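Local coordinates for protein tyrocidine synthetase 3 (Brevibacillus brevis, PDB 2JGP) that probably forms peptide bonds in assembling the antibiotic tyrocidine, its carrier domain holding the growing peptide and its condensation domain probably joining it to the next amino acid, at residues R203-K208 / V215-M220; T134-A139 / F171-S176; R14-W19 / P68-L73; N53-D58 / N84-E89. All coordinates share one frame; numbering follows the deposited sequence.

In the fold
Along the chain, contacts 3 and 4 come first, their segments alternating, and contacts 2 and 1 follow. Contacts 3 and 4 lie on the carrier side, with centres about 15 Å apart. Helix 10-23 belongs to contact 3 and helix 41-55 to contact 4. They touch where Arg14 makes a cation-pi contact with Phe86. Contacts 1 and 2 lie in the condensation domain, with centres about 9 Å apart. Their strands 202-210 and 174-177 are neighbours in one five-stranded sheet. The centres of contacts 1 and 3 are about 47 Å apart. The contacts thus sample two separate ends of the bidomain, with contact 4 joining the end of helix 41-55 to the connection that leaves the carrier.

Contact 1: residues R203-K208 / V215-M220; sequences RVSLLK and VLFTDM
Ser205 and Phe217 form one of three antiparallel hydrogen-bonded pairs, with Arg203-Asp219 and Leu207-Val215. Each pair has two backbone bonds. The shortest runs from Val215 N to Leu207 O at 2.7 Å. Between them, Val204-Thr218 and Leu206-Leu216 are non-hydrogen-bonded pairs. There Val204 CA lies 3.2 Å from Phe217 O, a CA-H...O contact.

Apolar contacts dominate one face. Val204 CG1 meets Leu216 CD1 at 3.5 Å, and the two side chains cross obliquely. Leu206 CD1 reaches the same methyl at 4.0 Å. Helix 133-146 covers this face, with Val136 on Leu216 and Phe140 on Val204 and Thr218.

The other face carries Ser205-Phe217 and Leu207-Val215. At its Arg203 end, polar groups meet. Arg203 and Asp219 lie side by side, their flat groups 85° apart. Arg203 NH1 and Asp219 OD2 are 4.9 Å apart, too far for direct contact. A water in the guanidinium plane lies 3.1 Å from Arg203 NH1 and close to Asp219 OD2. Asn120 ND2 and Met121 N bind the carboxylate, while Pro193 O takes Arg203 NH2.

The two strands, 202-210 and 213-220, form a beta hairpin. The HHxxxDG signature sequence of condensation domains starts directly after Met220.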
loop_
_atom_site.group_PDB
_atom_site.type_symbol
_atom_site.label_atom_id
_atom_site.label_comp_id
_atom_site.label_asym_id
_atom_site.label_seq_id
_atom_site.Cartn_x
_atom_site.Cartn_y
_atom_site.Cartn_z
ATOM N N ARG A 203 -19.181 1.571 -13.004
ATOM C CA ARG A 203 -20.475 2.173 -13.318
ATOM C C ARG A 203 -20.536 3.580 -12.745
ATOM O O ARG A 203 -19.864 3.899 -11.757
ATOM C CB ARG A 203 -21.645 1.310 -12.830
ATOM C CG ARG A 203 -21.526 0.765 -11.420
ATOM C CD ARG A 203 -22.801 0.027 -11.010
ATOM N NE ARG A 203 -22.897 -1.323 -11.579
ATOM C CZ ARG A 203 -22.871 -2.462 -10.887
ATOM N NH1 ARG A 203 -22.765 -2.465 -9.566
ATOM N NH2 ARG A 203 -22.959 -3.622 -11.523
ATOM N N VAL A 204 -21.317 4.425 -13.406
ATOM C CA VAL A 204 -21.369 5.837 -13.068
ATOM C C VAL A 204 -22.816 6.315 -13.120
ATOM O O VAL A 204 -23.539 6.025 -14.074
ATOM C CB VAL A 204 -20.494 6.662 -14.037
ATOM C CG1 VAL A 204 -20.485 8.146 -13.648
ATOM C CG2 VAL A 204 -19.074 6.112 -14.057
ATOM N N SER A 205 -23.233 7.025 -12.072
ATOM C CA SER A 205 -24.513 7.720 -12.054
ATOM C C SER A 205 -24.262 9.207 -11.823
ATOM O O SER A 205 -23.536 9.582 -10.899
ATOM C CB SER A 205 -25.427 7.164 -10.962
ATOM O OG SER A 205 -25.813 5.828 -11.242
ATOM N N LEU A 206 -24.842 10.042 -12.679
ATOM C CA LEU A 206 -24.828 11.491 -12.487
ATOM C C LEU A 206 -26.205 11.929 -12.004
ATOM O O LEU A 206 -27.199 11.740 -12.704
ATOM C CB LEU A 206 -24.481 12.206 -13.790
ATOM C CG LEU A 206 -24.361 13.728 -13.700
ATOM C CD1 LEU A 206 -23.305 14.133 -12.672
ATOM C CD2 LEU A 206 -24.037 14.319 -15.066
ATOM N N LEU A 207 -26.255 12.506 -10.805
ATOM C CA LEU A 207 -27.509 12.939 -10.199
ATOM C C LEU A 207 -27.535 14.457 -10.108
ATOM O O LEU A 207 -26.744 15.044 -9.376
ATOM C CB LEU A 207 -27.660 12.346 -8.798
ATOM C CG LEU A 207 -27.387 10.851 -8.639
ATOM C CD1 LEU A 207 -27.390 10.483 -7.161
ATOM C CD2 LEU A 207 -28.415 10.036 -9.414
ATOM N N LYS A 208 -28.436 15.077 -10.867
ATOM C CA LYS A 208 -28.685 16.511 -10.773
ATOM C C LYS A 208 -29.554 16.775 -9.549
ATOM O O LYS A 208 -30.707 16.340 -9.496
ATOM C CB LYS A 208 -29.385 17.010 -12.037
ATOM C CG LYS A 208 -29.675 18.511 -12.050
ATOM C CD LYS A 208 -29.937 19.009 -13.469
ATOM C CE LYS A 208 -29.967 20.530 -13.557
ATOM N NZ LYS A 208 -31.345 21.079 -13.649
ATOM N N VAL A 215 -24.325 15.407 -8.156
ATOM C CA VAL A 215 -23.532 14.410 -7.438
ATOM C C VAL A 215 -23.115 13.329 -8.421
ATOM O O VAL A 215 -23.961 12.716 -9.065
ATOM C CB VAL A 215 -24.309 13.771 -6.272
ATOM C CG1 VAL A 215 -23.478 12.653 -5.626
ATOM C CG2 VAL A 215 -24.673 14.831 -5.249
ATOM N N LEU A 216 -21.808 13.122 -8.551
ATOM C CA LEU A 216 -21.274 12.066 -9.406
ATOM C C LEU A 216 -20.999 10.837 -8.560
ATOM O O LEU A 216 -20.126 10.852 -7.695
ATOM C CB LEU A 216 -19.985 12.520 -10.094
ATOM C CG LEU A 216 -19.382 11.573 -11.138
ATOM C CD1 LEU A 216 -20.331 11.417 -12.330
ATOM C CD2 LEU A 216 -18.027 12.087 -11.592
ATOM N N PHE A 217 -21.748 9.771 -8.816
ATOM C CA PHE A 217 -21.531 8.498 -8.144
ATOM C C PHE A 217 -20.754 7.567 -9.062
ATOM O O PHE A 217 -21.167 7.328 -10.194
ATOM C CB PHE A 217 -22.868 7.858 -7.763
ATOM C CG PHE A 217 -22.737 6.441 -7.289
ATOM C CD1 PHE A 217 -22.483 6.164 -5.955
ATOM C CD2 PHE A 217 -22.854 5.378 -8.187
ATOM C CE1 PHE A 217 -22.342 4.847 -5.517
ATOM C CE2 PHE A 217 -22.719 4.063 -7.752
ATOM C CZ PHE A 217 -22.460 3.799 -6.417
ATOM N N THR A 218 -19.643 7.033 -8.564
ATOM C CA THR A 218 -18.819 6.099 -9.322
ATOM C C THR A 218 -18.552 4.867 -8.464
ATOM O O THR A 218 -18.328 4.979 -7.260
ATOM C CB THR A 218 -17.485 6.745 -9.752
ATOM O OG1 THR A 218 -17.743 7.937 -10.514
ATOM C CG2 THR A 218 -16.656 5.775 -10.592
ATOM N N ASP A 219 -18.607 3.691 -9.078
ATOM C CA ASP A 219 -18.296 2.449 -8.375
ATOM C C ASP A 219 -17.545 1.533 -9.324
ATOM O O ASP A 219 -17.749 1.580 -10.538
ATOM C CB ASP A 219 -19.571 1.777 -7.869
ATOM C CG ASP A 219 -19.309 0.731 -6.789
ATOM O OD1 ASP A 219 -18.136 0.447 -6.458
ATOM O OD2 ASP A 219 -20.302 0.201 -6.253
ATOM N N MET A 220 -16.658 0.720 -8.764
ATOM C CA MET A 220 -15.898 -0.233 -9.552
ATOM C C MET A 220 -15.496 -1.368 -8.647
ATOM O O MET A 220 -15.556 -1.239 -7.416
ATOM C CB MET A 220 -14.669 0.428 -10.200
ATOM C CG MET A 220 -13.583 0.893 -9.237
ATOM S SD MET A 220 -12.393 2.046 -9.984
ATOM C CE MET A 220 -13.295 3.594 -9.852
HETATM O O HOH W 1 -22.446 -0.193 -7.496
#

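Contact 2: residues T134-A139 / F171-S176; sequences TRVEAA and FALAYS
Glu137 and Leu173 pin helix 133-146 to the residues leading into strand 174-177, an outermost strand of the five-stranded sheet in the condensation domain. One hydrogen bond carries the polar part. Leu173 N donates to Glu137 OE2 at 2.9 Å, with an N-H...O angle of 155°. The oxygen uses its anti lone pair, the one away from the other carboxylate oxygen. Glu137 chi1 (-172°) sets CG anti to the backbone N. Beyond CG the chain is extended (chi2 179°), and OE2 reaches Leu173 N. OE2 also lies 3.4 Å from Ala172 CA.

Most of the rest is apolar. Leu173 points toward the helix and lies across the Glu137 chain. Its CB packs at 3.7 Å against Glu137 CB, and it is about as near to Glu137 CG. The aliphatic part of the glutamate thus lies against the leucine while its tip binds the amide. Leu173 CD1 goes further to Val136 CG1, 3.7 Å away. Phe171 adds a looser contact of ring carbon to carbonyl oxygen, with CE2 4.3 Å from Glu137 O.

Beyond the pair, Phe171 packs on Phe140, Gln141 and Ile144 of helix 133-146. Val136 and Ala139 turn to helix 227-241, which touches the helix at Tyr241, Trp237 and Leu240. Strand 174-177 runs parallel beside strand 202-210, bonded through Ala174 and Ser176 to Val204, Leu206 and Lys208.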
loop_
_atom_site.group_PDB
_atom_site.type_symbol
_atom_site.label_atom_id
_atom_site.label_comp_id
_atom_site.label_asym_id
_atom_site.label_seq_id
_atom_site.Cartn_x
_atom_site.Cartn_y
_atom_site.Cartn_z
ATOM N N THR A 134 -23.169 14.943 -21.219
ATOM C CA THR A 134 -22.604 14.175 -22.328
ATOM C C THR A 134 -21.071 14.146 -22.281
ATOM O O THR A 134 -20.458 13.125 -22.611
ATOM C CB THR A 134 -23.067 14.710 -23.695
ATOM O OG1 THR A 134 -22.745 16.101 -23.807
ATOM C CG2 THR A 134 -24.575 14.521 -23.858
ATOM N N ARG A 135 -20.456 15.256 -21.870
ATOM C CA ARG A 135 -18.999 15.299 -21.700
ATOM C C ARG A 135 -18.533 14.430 -20.537
ATOM O O ARG A 135 -17.477 13.801 -20.622
ATOM C CB ARG A 135 -18.493 16.731 -21.508
ATOM C CG ARG A 135 -18.355 17.509 -22.810
ATOM C CD ARG A 135 -17.194 18.506 -22.766
ATOM N NE ARG A 135 -17.548 19.766 -22.117
ATOM C CZ ARG A 135 -16.677 20.729 -21.808
ATOM N NH1 ARG A 135 -15.377 20.586 -22.062
ATOM N NH2 ARG A 135 -17.109 21.843 -21.226
ATOM N N VAL A 136 -19.310 14.406 -19.455
ATOM C CA VAL A 136 -19.030 13.507 -18.334
ATOM C C VAL A 136 -18.910 12.086 -18.868
ATOM O O VAL A 136 -17.897 11.421 -18.658
ATOM C CB VAL A 136 -20.136 13.568 -17.248
ATOM C CG1 VAL A 136 -19.914 12.497 -16.177
ATOM C CG2 VAL A 136 -20.190 14.954 -16.622
ATOM N N GLU A 137 -19.944 11.650 -19.585
ATOM C CA GLU A 137 -19.990 10.320 -20.193
ATOM C C GLU A 137 -18.800 10.065 -21.118
ATOM O O GLU A 137 -18.170 9.006 -21.047
ATOM C CB GLU A 137 -21.292 10.146 -20.980
ATOM C CG GLU A 137 -21.519 8.734 -21.486
ATOM C CD GLU A 137 -22.821 8.592 -22.240
ATOM O OE1 GLU A 137 -22.978 9.269 -23.276
ATOM O OE2 GLU A 137 -23.687 7.803 -21.794
ATOM N N ALA A 138 -18.502 11.039 -21.976
ATOM C CA ALA A 138 -17.430 10.914 -22.966
ATOM C C ALA A 138 -16.053 10.738 -22.327
ATOM O O ALA A 138 -15.221 9.990 -22.840
ATOM C CB ALA A 138 -17.423 12.122 -23.888
ATOM N N ALA A 139 -15.816 11.435 -21.217
ATOM C CA ALA A 139 -14.558 11.306 -20.483
ATOM C C ALA A 139 -14.403 9.892 -19.928
ATOM O O ALA A 139 -13.325 9.304 -20.018
ATOM C CB ALA A 139 -14.476 12.342 -19.364
ATOM N N PHE A 171 -20.779 1.154 -22.522
ATOM C CA PHE A 171 -20.888 1.992 -21.335
ATOM C C PHE A 171 -21.818 3.166 -21.604
ATOM O O PHE A 171 -21.696 3.831 -22.626
ATOM C CB PHE A 171 -19.512 2.508 -20.899
ATOM C CG PHE A 171 -19.566 3.457 -19.730
ATOM C CD1 PHE A 171 -19.476 2.982 -18.431
ATOM C CD2 PHE A 171 -19.718 4.825 -19.933
ATOM C CE1 PHE A 171 -19.529 3.851 -17.356
ATOM C CE2 PHE A 171 -19.780 5.702 -18.858
ATOM C CZ PHE A 171 -19.685 5.212 -17.568
ATOM N N ALA A 172 -22.742 3.405 -20.678
ATOM C CA ALA A 172 -23.559 4.611 -20.692
ATOM C C ALA A 172 -23.603 5.216 -19.294
ATOM O O ALA A 172 -23.683 4.494 -18.292
ATOM C CB ALA A 172 -24.971 4.305 -21.188
ATOM N N LEU A 173 -23.527 6.542 -19.241
ATOM C CA LEU A 173 -23.738 7.305 -18.013
ATOM C C LEU A 173 -25.207 7.201 -17.613
ATOM O O LEU A 173 -26.088 7.495 -18.424
ATOM C CB LEU A 173 -23.386 8.780 -18.248
ATOM C CG LEU A 173 -23.579 9.803 -17.116
ATOM C CD1 LEU A 173 -23.088 11.174 -17.553
ATOM C CD2 LEU A 173 -25.022 9.918 -16.677
ATOM N N ALA A 174 -25.464 6.813 -16.368
ATOM C CA ALA A 174 -26.825 6.771 -15.827
ATOM C C ALA A 174 -27.186 8.143 -15.257
ATOM O O ALA A 174 -26.608 8.576 -14.261
ATOM C CB ALA A 174 -26.927 5.712 -14.750
ATOM N N TYR A 175 -28.134 8.827 -15.888
ATOM C CA TYR A 175 -28.510 10.176 -15.474
ATOM C C TYR A 175 -29.864 10.185 -14.767
ATOM O O TYR A 175 -30.814 9.540 -15.218
ATOM C CB TYR A 175 -28.544 11.108 -16.684
ATOM C CG TYR A 175 -28.893 12.540 -16.344
ATOM C CD1 TYR A 175 -27.967 13.374 -15.724
ATOM C CD2 TYR A 175 -30.146 13.061 -16.645
ATOM C CE1 TYR A 175 -28.279 14.685 -15.409
ATOM C CE2 TYR A 175 -30.471 14.371 -16.334
ATOM C CZ TYR A 175 -29.532 15.181 -15.716
ATOM O OH TYR A 175 -29.851 16.486 -15.411
ATOM N N SER A 176 -29.935 10.912 -13.653
ATOM C CA SER A 176 -31.180 11.091 -12.907
ATOM C C SER A 176 -31.249 12.496 -12.314
ATOM O O SER A 176 -30.223 13.149 -12.129
ATOM C CB SER A 176 -31.294 10.059 -11.780
ATOM O OG SER A 176 -31.181 8.733 -12.267
#

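Contact 3: residues R14-W19 / P68-L73; sequences RLAQVW and PTIQEL
Ile70 and Trp19 reach toward each other tip to tip. Ile70 opens helix 70-79, and its side chain carries the contact. From CB, the chain goes to CG1, which is anti to the carbonyl carbon (chi1 -70°). CG1 is 3.8 Å from Trp19 CZ3 and about as near Trp19 CE3. Next comes CD1, at the tip. It sits over the centre of the six-membered ring, 3.4 Å from the centroid and 11° off the ring normal. This is a CH-pi contact with the methyl pressed on the face. The same methyl meets helix 10-23 itself, with Leu15 CB at 3.8 Å. Ala16 N is about as close.

Both helices belong to the small helical bundle of a peptidyl carrier domain. Helix 10-23 is the first and helix 70-79 the last. Helices 41-55 and 61-66 complete the packing: Met51 meets Leu15, while Ile63 and Leu64 meet Leu73. Phe34 and Trp19 also meet edge to face.

The indole edge is used too. Pro68 O lies near the ring plane, 3.2 Å from Trp19 CH2. Leu73 CD2 is also at the edge. One turn along, Leu73 crosses Leu15 at about a right angle, with CD2 3.8 Å from Leu15 CD2. Leu15 CD1 packs on Leu73 CB.

Thr69 is the N-cap of helix 70-79. Its OG1 accepts a weak bond from Glu72 N at 3.5 Å. The same hydroxyl donates to Glu72 OE2 at 2.6 Å.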
loop_
_atom_site.group_PDB
_atom_site.type_symbol
_atom_site.label_atom_id
_atom_site.label_comp_id
_atom_site.label_asym_id
_atom_site.label_seq_id
_atom_site.Cartn_x
_atom_site.Cartn_y
_atom_site.Cartn_z
ATOM N N ARG A 14 17.881 -3.229 -1.643
ATOM C CA ARG A 14 18.472 -4.545 -1.873
ATOM C C ARG A 14 19.990 -4.467 -2.007
ATOM O O ARG A 14 20.720 -5.228 -1.381
ATOM C CB ARG A 14 17.872 -5.190 -3.128
ATOM C CG ARG A 14 16.437 -5.642 -2.940
ATOM C CD ARG A 14 15.798 -6.073 -4.239
ATOM N NE ARG A 14 14.487 -6.664 -3.983
ATOM C CZ ARG A 14 13.510 -6.762 -4.881
ATOM N NH1 ARG A 14 13.677 -6.328 -6.124
ATOM N NH2 ARG A 14 12.354 -7.300 -4.530
ATOM N N LEU A 15 20.455 -3.531 -2.823
ATOM C CA LEU A 15 21.881 -3.353 -3.047
ATOM C C LEU A 15 22.616 -2.947 -1.780
ATOM O O LEU A 15 23.667 -3.511 -1.469
ATOM C CB LEU A 15 22.133 -2.302 -4.132
ATOM C CG LEU A 15 21.959 -2.791 -5.570
ATOM C CD1 LEU A 15 21.806 -1.602 -6.537
ATOM C CD2 LEU A 15 23.137 -3.679 -5.977
ATOM N N ALA A 16 22.065 -1.975 -1.060
ATOM C CA ALA A 16 22.699 -1.449 0.146
ATOM C C ALA A 16 22.920 -2.558 1.157
ATOM O O ALA A 16 23.970 -2.627 1.776
ATOM C CB ALA A 16 21.855 -0.342 0.750
ATOM N N GLN A 17 21.908 -3.413 1.312
ATOM C CA GLN A 17 21.970 -4.583 2.193
ATOM C C GLN A 17 23.108 -5.528 1.803
ATOM O O GLN A 17 23.873 -5.973 2.658
ATOM C CB GLN A 17 20.612 -5.304 2.171
ATOM C CG GLN A 17 20.603 -6.801 2.508
ATOM C CD GLN A 17 20.426 -7.710 1.275
ATOM O OE1 GLN A 17 19.726 -7.376 0.284
ATOM N NE2 GLN A 17 21.048 -8.869 1.341
ATOM N N VAL A 18 23.212 -5.831 0.514
ATOM C CA VAL A 18 24.285 -6.676 0.008
ATOM C C VAL A 18 25.673 -6.051 0.224
ATOM O O VAL A 18 26.595 -6.741 0.649
ATOM C CB VAL A 18 24.068 -7.044 -1.477
ATOM C CG1 VAL A 18 25.321 -7.673 -2.063
ATOM C CG2 VAL A 18 22.876 -8.011 -1.611
ATOM N N TRP A 19 25.818 -4.753 -0.041
ATOM C CA TRP A 19 27.109 -4.083 0.162
ATOM C C TRP A 19 27.543 -4.130 1.626
ATOM O O TRP A 19 28.713 -4.353 1.921
ATOM C CB TRP A 19 27.054 -2.623 -0.274
ATOM C CG TRP A 19 27.046 -2.397 -1.755
ATOM C CD1 TRP A 19 26.631 -3.269 -2.726
ATOM C CD2 TRP A 19 27.423 -1.190 -2.433
ATOM N NE1 TRP A 19 26.743 -2.684 -3.959
ATOM C CE2 TRP A 19 27.228 -1.409 -3.811
ATOM C CE3 TRP A 19 27.914 0.050 -2.007
ATOM C CZ2 TRP A 19 27.502 -0.432 -4.773
ATOM C CZ3 TRP A 19 28.187 1.022 -2.964
ATOM C CH2 TRP A 19 27.978 0.772 -4.330
ATOM N N PRO A 68 29.521 3.051 -9.850
ATOM C CA PRO A 68 30.045 2.620 -8.552
ATOM C C PRO A 68 29.269 3.068 -7.308
ATOM O O PRO A 68 29.685 2.740 -6.196
ATOM C CB PRO A 68 31.448 3.226 -8.542
ATOM C CG PRO A 68 31.284 4.500 -9.296
ATOM C CD PRO A 68 30.282 4.196 -10.384
ATOM N N THR A 69 28.160 3.788 -7.477
ATOM C CA THR A 69 27.354 4.206 -6.337
ATOM C C THR A 69 26.022 3.466 -6.321
ATOM O O THR A 69 25.530 3.029 -7.362
ATOM C CB THR A 69 27.100 5.730 -6.346
ATOM O OG1 THR A 69 26.366 6.087 -7.520
ATOM C CG2 THR A 69 28.412 6.508 -6.294
ATOM N N ILE A 70 25.447 3.324 -5.130
ATOM C CA ILE A 70 24.171 2.638 -4.961
ATOM C C ILE A 70 23.092 3.202 -5.894
ATOM O O ILE A 70 22.363 2.443 -6.535
ATOM C CB ILE A 70 23.664 2.731 -3.499
ATOM C CG1 ILE A 70 24.527 1.882 -2.563
ATOM C CG2 ILE A 70 22.207 2.290 -3.400
ATOM C CD1 ILE A 70 24.419 0.382 -2.800
ATOM N N GLN A 71 22.981 4.527 -5.972
ATOM C CA GLN A 71 21.905 5.120 -6.778
ATOM C C GLN A 71 22.090 4.849 -8.267
ATOM O O GLN A 71 21.121 4.590 -8.973
ATOM C CB GLN A 71 21.729 6.618 -6.497
ATOM C CG GLN A 71 22.908 7.497 -6.854
ATOM C CD GLN A 71 22.663 8.959 -6.513
ATOM O OE1 GLN A 71 21.630 9.313 -5.955
ATOM N NE2 GLN A 71 23.626 9.810 -6.840
ATOM N N GLU A 72 23.328 4.886 -8.744
ATOM C CA GLU A 72 23.587 4.621 -10.157
ATOM C C GLU A 72 23.323 3.167 -10.515
ATOM O O GLU A 72 22.754 2.878 -11.568
ATOM C CB GLU A 72 25.024 4.951 -10.517
ATOM C CG GLU A 72 25.361 6.420 -10.488
ATOM C CD GLU A 72 26.842 6.646 -10.704
ATOM O OE1 GLU A 72 27.205 7.057 -11.814
ATOM O OE2 GLU A 72 27.638 6.374 -9.777
ATOM N N LEU A 73 23.766 2.260 -9.650
ATOM C CA LEU A 73 23.651 0.825 -9.912
ATOM C C LEU A 73 22.201 0.370 -9.797
ATOM O O LEU A 73 21.745 -0.453 -10.586
ATOM C CB LEU A 73 24.550 0.039 -8.953
ATOM C CG LEU A 73 24.814 -1.441 -9.258
ATOM C CD1 LEU A 73 25.460 -1.628 -10.626
ATOM C CD2 LEU A 73 25.703 -2.025 -8.179
#

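Contact 4: residues N53-D58 / N84-E89; sequences NEYQVD and NVFSIE
Tyr55, at the end of helix 41-55, meets Phe86 on the connection that runs from helix 70-79 to strand 97-98 of the condensation domain. This connection makes a type I beta turn from Asn84 to Ser87, with an Asx turn at its start. The Tyr55 carbonyl oxygen lies at the Phe86 ring edge, in the ring plane, 3.3 Å from CE1. Tyr55 CB is 4.1 Å from that same carbon. Phe86 CZ comes to the edge of the tyrosine ring, and Glu54 CG lies over one face of it, offset toward the rim.

Gln56 comes next. Its phi is positive (50°), and the chain leaves the helix here. Gln56 CB packs at 3.8 Å on Val85 CG2, with the two side chains crossing at about a right angle. The amide OE1 is taken by Ala268 N of helix 267-279.

Val57 then runs beside Asn84, bridged through the backbone with CA atoms 4.7 Å apart. Its CG2 faces Asn84 OD1 at 3.8 Å and also touches Phe86 CD1. Trp11 and Phe263 pack round the Phe86 ring. Val85 O accepts from Trp259 NE1, whereas Val85 N is buried without a partner in the model. Asn84 OD1 accepts from Phe86 N at 2.8 Å, the donor standing 37° out of the side-chain carbonyl plane.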
loop_
_atom_site.group_PDB
_atom_site.type_symbol
_atom_site.label_atom_id
_atom_site.label_comp_id
_atom_site.label_asym_id
_atom_site.label_seq_id
_atom_site.Cartn_x
_atom_site.Cartn_y
_atom_site.Cartn_z
ATOM N N ASN A 53 22.695 -14.664 -6.434
ATOM C CA ASN A 53 22.147 -15.686 -5.541
ATOM C C ASN A 53 20.835 -15.280 -4.871
ATOM O O ASN A 53 19.906 -16.084 -4.795
ATOM C CB ASN A 53 23.172 -16.079 -4.468
ATOM C CG ASN A 53 24.355 -16.853 -5.037
ATOM O OD1 ASN A 53 24.289 -17.399 -6.140
ATOM N ND2 ASN A 53 25.445 -16.905 -4.276
ATOM N N GLU A 54 20.763 -14.048 -4.378
ATOM C CA GLU A 54 19.585 -13.592 -3.642
ATOM C C GLU A 54 18.459 -13.154 -4.582
ATOM O O GLU A 54 17.286 -13.416 -4.294
ATOM C CB GLU A 54 19.953 -12.462 -2.675
ATOM C CG GLU A 54 18.829 -12.042 -1.701
ATOM C CD GLU A 54 18.433 -13.121 -0.699
ATOM O OE1 GLU A 54 17.335 -13.012 -0.107
ATOM O OE2 GLU A 54 19.211 -14.070 -0.493
ATOM N N TYR A 55 18.808 -12.512 -5.700
ATOM C CA TYR A 55 17.806 -11.869 -6.572
ATOM C C TYR A 55 17.802 -12.316 -8.038
ATOM O O TYR A 55 16.989 -11.824 -8.815
ATOM C CB TYR A 55 17.962 -10.346 -6.496
ATOM C CG TYR A 55 17.850 -9.834 -5.083
ATOM C CD1 TYR A 55 18.965 -9.358 -4.396
ATOM C CD2 TYR A 55 16.631 -9.872 -4.412
ATOM C CE1 TYR A 55 18.859 -8.904 -3.081
ATOM C CE2 TYR A 55 16.513 -9.427 -3.101
ATOM C CZ TYR A 55 17.627 -8.945 -2.442
ATOM O OH TYR A 55 17.500 -8.519 -1.144
ATOM N N GLN A 56 18.682 -13.244 -8.416
ATOM C CA GLN A 56 18.806 -13.676 -9.818
ATOM C C GLN A 56 18.925 -12.492 -10.776
ATOM O O GLN A 56 18.298 -12.469 -11.839
ATOM C CB GLN A 56 17.620 -14.555 -10.233
ATOM C CG GLN A 56 17.804 -16.027 -9.974
ATOM C CD GLN A 56 16.699 -16.844 -10.591
ATOM O OE1 GLN A 56 15.523 -16.526 -10.436
ATOM N NE2 GLN A 56 17.067 -17.908 -11.299
ATOM N N VAL A 57 19.707 -11.496 -10.379
ATOM C CA VAL A 57 20.003 -10.363 -11.236
ATOM C C VAL A 57 21.493 -10.410 -11.522
ATOM O O VAL A 57 22.304 -10.461 -10.600
ATOM C CB VAL A 57 19.608 -9.031 -10.587
ATOM C CG1 VAL A 57 20.048 -7.858 -11.456
ATOM C CG2 VAL A 57 18.093 -8.991 -10.365
ATOM N N ASP A 58 21.839 -10.418 -12.802
ATOM C CA ASP A 58 23.219 -10.569 -13.235
ATOM C C ASP A 58 23.773 -9.204 -13.620
ATOM O O ASP A 58 23.421 -8.653 -14.662
ATOM C CB ASP A 58 23.283 -11.547 -14.406
ATOM C CG ASP A 58 22.782 -12.939 -14.033
ATOM O OD1 ASP A 58 23.142 -13.434 -12.941
ATOM O OD2 ASP A 58 22.029 -13.541 -14.829
ATOM N N ASN A 84 17.605 -9.945 -15.647
ATOM C CA ASN A 84 16.846 -9.393 -14.534
ATOM C C ASN A 84 15.469 -10.060 -14.513
ATOM O O ASN A 84 14.595 -9.725 -15.309
ATOM C CB ASN A 84 16.717 -7.870 -14.668
ATOM C CG ASN A 84 15.900 -7.242 -13.544
ATOM O OD1 ASN A 84 15.324 -7.937 -12.700
ATOM N ND2 ASN A 84 15.846 -5.913 -13.531
ATOM N N VAL A 85 15.282 -11.013 -13.604
ATOM C CA VAL A 85 14.028 -11.756 -13.547
ATOM C C VAL A 85 12.869 -10.923 -12.992
ATOM O O VAL A 85 11.732 -11.392 -13.009
ATOM C CB VAL A 85 14.154 -13.060 -12.713
ATOM C CG1 VAL A 85 15.194 -13.998 -13.335
ATOM C CG2 VAL A 85 14.489 -12.743 -11.269
ATOM N N PHE A 86 13.159 -9.716 -12.493
ATOM C CA PHE A 86 12.135 -8.786 -11.982
ATOM C C PHE A 86 11.585 -7.838 -13.048
ATOM O O PHE A 86 10.668 -7.065 -12.777
ATOM C CB PHE A 86 12.707 -7.939 -10.834
ATOM C CG PHE A 86 12.916 -8.701 -9.572
ATOM C CD1 PHE A 86 14.094 -9.403 -9.352
ATOM C CD2 PHE A 86 11.937 -8.720 -8.592
ATOM C CE1 PHE A 86 14.285 -10.104 -8.184
ATOM C CE2 PHE A 86 12.127 -9.427 -7.415
ATOM C CZ PHE A 86 13.299 -10.119 -7.212
ATOM N N SER A 87 12.145 -7.891 -14.249
ATOM C CA SER A 87 11.765 -6.978 -15.319
ATOM C C SER A 87 10.377 -7.302 -15.870
ATOM O O SER A 87 10.081 -8.454 -16.182
ATOM C CB SER A 87 12.794 -7.050 -16.447
ATOM O OG SER A 87 12.366 -6.323 -17.580
ATOM N N ILE A 88 9.541 -6.275 -15.981
ATOM C CA ILE A 88 8.194 -6.414 -16.535
ATOM C C ILE A 88 8.137 -5.752 -17.910
ATOM O O ILE A 88 8.273 -4.530 -18.023
ATOM C CB ILE A 88 7.140 -5.777 -15.610
ATOM C CG1 ILE A 88 7.184 -6.420 -14.224
ATOM C CG2 ILE A 88 5.747 -5.934 -16.196
ATOM C CD1 ILE A 88 6.323 -5.711 -13.207
ATOM N N GLU A 89 7.944 -6.565 -18.948
ATOM C CA GLU A 89 7.905 -6.091 -20.331
ATOM C C GLU A 89 6.551 -6.430 -20.975
ATOM O O GLU A 89 5.834 -7.306 -20.480
ATOM C CB GLU A 89 9.033 -6.747 -21.133
ATOM C CG GLU A 89 10.422 -6.573 -20.524
ATOM C CD GLU A 89 10.939 -5.157 -20.652
ATOM O OE1 GLU A 89 10.864 -4.393 -19.661
ATOM O OE2 GLU A 89 11.417 -4.801 -21.751
#